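Local coordinates for protein tRNA-5-methyluridine(54) 2-sulfurtransferase (Pyrococcus horikoshii, PDB 5MKO) that catalyses the ATP-dependent 2-thiolation of 5-methyluridine 54 in the T loop of tRNA, using a [4Fe-4S] cluster, and so stabilises tRNA against heat, at residues Asp50-Val55 with Asn76-His81. Residues are numbered along the deposited sequence; the frame is centred on the assembly and turned at random.
With AMP (adenosine monophosphate), chain C.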
loop_
_atom_site.group_PDB
_atom_site.type_symbol
_atom_site.label_atom_id
_atom_site.label_comp_id
_atom_site.label_asym_id
_atom_site.label_seq_id
_atom_site.Cartn_x
_atom_site.Cartn_y
_atom_site.Cartn_z
ATOM N N ASP A 50 -1.609 35.495 11.746
ATOM C CA ASP A 50 -2.652 36.523 11.628
ATOM C C ASP A 50 -4.061 35.945 11.418
ATOM O O ASP A 50 -5.041 36.579 11.817
ATOM C CB ASP A 50 -2.305 37.555 10.533
ATOM C CG ASP A 50 -1.996 36.950 9.177
ATOM O OD1 ASP A 50 -2.947 36.497 8.495
ATOM O OD2 ASP A 50 -0.802 36.934 8.791
ATOM N N GLU A 51 -4.153 34.747 10.793
ATOM C CA GLU A 51 -5.393 34.025 10.480
ATOM C C GLU A 51 -6.218 33.642 11.707
ATOM O O GLU A 51 -5.652 33.317 12.751
ATOM C CB GLU A 51 -5.074 32.732 9.701
ATOM C CG GLU A 51 -4.769 32.932 8.230
ATOM C CD GLU A 51 -4.579 31.651 7.442
ATOM O OE1 GLU A 51 -3.526 30.995 7.612
ATOM O OE2 GLU A 51 -5.472 31.317 6.631
ATOM N N ARG A 52 -7.559 33.626 11.550
ATOM C CA ARG A 52 -8.507 33.157 12.560
ATOM C C ARG A 52 -8.765 31.680 12.242
ATOM O O ARG A 52 -9.396 31.360 11.228
ATOM C CB ARG A 52 -9.809 33.965 12.516
ATOM C CG ARG A 52 -9.769 35.231 13.356
ATOM C CD ARG A 52 -11.094 35.960 13.319
ATOM N NE ARG A 52 -12.080 35.378 14.233
ATOM C CZ ARG A 52 -13.315 35.027 13.883
ATOM N NH1 ARG A 52 -13.722 35.168 12.627
ATOM N NH2 ARG A 52 -14.157 34.548 14.787
ATOM N N ILE A 53 -8.210 30.787 13.076
ATOM C CA ILE A 53 -8.279 29.332 12.906
ATOM C C ILE A 53 -9.424 28.697 13.705
ATOM O O ILE A 53 -9.606 29.007 14.883
ATOM C CB ILE A 53 -6.893 28.678 13.225
ATOM C CG1 ILE A 53 -5.750 29.377 12.432
ATOM C CG2 ILE A 53 -6.901 27.159 12.958
ATOM C CD1 ILE A 53 -4.384 29.355 13.080
ATOM N N LEU A 54 -10.194 27.811 13.052
ATOM C CA LEU A 54 -11.274 27.070 13.696
ATOM C C LEU A 54 -10.847 25.609 13.848
ATOM O O LEU A 54 -10.665 24.912 12.850
ATOM C CB LEU A 54 -12.609 27.187 12.933
ATOM C CG LEU A 54 -13.803 26.425 13.537
ATOM C CD1 LEU A 54 -14.398 27.159 14.734
ATOM C CD2 LEU A 54 -14.870 26.183 12.501
ATOM N N VAL A 55 -10.663 25.159 15.096
ATOM C CA VAL A 55 -10.280 23.779 15.365
ATOM C C VAL A 55 -11.540 22.952 15.630
ATOM O O VAL A 55 -12.275 23.215 16.579
ATOM C CB VAL A 55 -9.172 23.595 16.450
ATOM C CG1 VAL A 55 -8.702 22.133 16.511
ATOM C CG2 VAL A 55 -7.986 24.527 16.194
ATOM N N ASN A 76 -4.187 32.217 16.613
ATOM C CA ASN A 76 -5.512 32.771 16.907
ATOM C C ASN A 76 -6.556 31.669 16.643
ATOM O O ASN A 76 -7.072 31.543 15.526
ATOM C CB ASN A 76 -5.776 34.033 16.060
ATOM C CG ASN A 76 -6.985 34.859 16.447
ATOM O OD1 ASN A 76 -7.811 34.482 17.292
ATOM N ND2 ASN A 76 -7.120 36.016 15.811
ATOM N N ILE A 77 -6.842 30.853 17.676
ATOM C CA ILE A 77 -7.761 29.735 17.534
ATOM C C ILE A 77 -9.053 29.882 18.328
ATOM O O ILE A 77 -9.117 30.560 19.353
ATOM C CB ILE A 77 -7.088 28.352 17.815
ATOM C CG1 ILE A 77 -6.728 28.158 19.306
ATOM C CG2 ILE A 77 -5.876 28.093 16.895
ATOM C CD1 ILE A 77 -6.928 26.744 19.798
ATOM N N GLU A 78 -10.087 29.220 17.808
ATOM C CA GLU A 78 -11.422 29.052 18.365
ATOM C C GLU A 78 -11.805 27.620 18.017
ATOM O O GLU A 78 -11.254 27.060 17.072
ATOM C CB GLU A 78 -12.407 30.083 17.812
ATOM C CG GLU A 78 -12.362 31.392 18.578
ATOM C CD GLU A 78 -13.150 32.540 17.983
ATOM O OE1 GLU A 78 -12.522 33.434 17.373
ATOM O OE2 GLU A 78 -14.390 32.568 18.159
ATOM N N CYS A 79 -12.654 26.990 18.824
ATOM C CA CYS A 79 -12.979 25.584 18.637
ATOM C C CYS A 79 -14.450 25.307 18.392
ATOM O O CYS A 79 -15.314 25.990 18.942
ATOM C CB CYS A 79 -12.455 24.766 19.810
ATOM S SG CYS A 79 -10.707 25.050 20.189
ATOM N N LEU A 80 -14.727 24.285 17.575
ATOM C CA LEU A 80 -16.084 23.844 17.293
ATOM C C LEU A 80 -16.277 22.380 17.632
ATOM O O LEU A 80 -15.512 21.539 17.181
ATOM C CB LEU A 80 -16.531 24.141 15.839
ATOM C CG LEU A 80 -17.898 23.547 15.401
ATOM C CD1 LEU A 80 -19.063 24.227 16.077
ATOM C CD2 LEU A 80 -18.072 23.594 13.909
ATOM N N HIS A 81 -17.306 22.083 18.421
ATOM C CA HIS A 81 -17.681 20.717 18.731
ATOM C C HIS A 81 -19.074 20.482 18.182
ATOM O O HIS A 81 -19.981 21.278 18.429
ATOM C CB HIS A 81 -17.614 20.405 20.237
ATOM C CG HIS A 81 -18.120 19.029 20.557
ATOM N ND1 HIS A 81 -17.392 17.900 20.230
ATOM C CD2 HIS A 81 -19.306 18.647 21.089
ATOM C CE1 HIS A 81 -18.147 16.868 20.584
ATOM N NE2 HIS A 81 -19.307 17.268 21.107
HETATM P P AMP C . -13.017 11.464 11.977
HETATM O O1P AMP C . -13.963 11.014 13.118
HETATM O O2P AMP C . -11.650 10.723 12.099
HETATM O O3P AMP C . -13.628 11.397 10.609
HETATM O "O5'" AMP C . -12.688 12.977 12.267
HETATM C "C5'" AMP C . -11.685 13.752 11.585
HETATM C "C4'" AMP C . -11.538 15.063 12.305
HETATM O "O4'" AMP C . -12.814 15.738 12.344
HETATM C "C3'" AMP C . -11.120 14.945 13.760
HETATM O "O3'" AMP C . -9.711 14.785 13.869
HETATM C "C2'" AMP C . -11.650 16.249 14.350
HETATM O "O2'" AMP C . -10.767 17.323 14.048
HETATM C "C1'" AMP C . -12.959 16.435 13.570
HETATM N N9 AMP C . -14.172 15.964 14.243
HETATM C C8 AMP C . -14.633 14.675 14.309
HETATM N N7 AMP C . -15.755 14.540 14.975
HETATM C C5 AMP C . -16.061 15.833 15.371
HETATM C C6 AMP C . -17.125 16.370 16.120
HETATM N N6 AMP C . -18.086 15.631 16.682
HETATM N N1 AMP C . -17.147 17.710 16.314
HETATM C C2 AMP C . -16.158 18.451 15.803
HETATM N N3 AMP C . -15.090 18.053 15.107
HETATM C C4 AMP C . -15.098 16.723 14.920
HETATM O O HOH W 1 -3.351 32.511 13.971
#
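The N-H of I53 meets N76 O at 2.8 Å, starting a parallel ladder. I53 O receives E78 N, V55 N reaches E78 O (2.8 Å), and V55 O takes L80 N. Before the ladder, a water takes the N-H of N76 and bridges to E51 O. The strands and helix 61-72 form a right-handed beta-alpha-beta unit of the PP-loop ATPase core. Towards that helix, beta-branched I53, V55 and I77 suit the extended backbone; CG2 of I77 lies 3.9 Å from CB of I53, and A67 and L70 cover V55 and I77. On the other face, L54 carries CG anti to its backbone N (chi1 180°), setting CD1 3.9 Å from CB of L80; F145 of helix 132-148 touches both leucines, apolar types suited to burial. Back at the strand's start, on this face, long, charged R52 and E78 suit partial exposure: NH2 meets OE1 in a 3.3 Å salt bridge from above the carboxylate plane, guanidinium and carboxylate 53° apart. R52 NH1 bonds to N149 O, and F151 adds a cation-pi contact; an alanine here would probably leave E78 without its charge mate. At the last rung, L80 O lies 3.4 Å from C2 of AMP, which A56 and I82 bind through backbone oxygens.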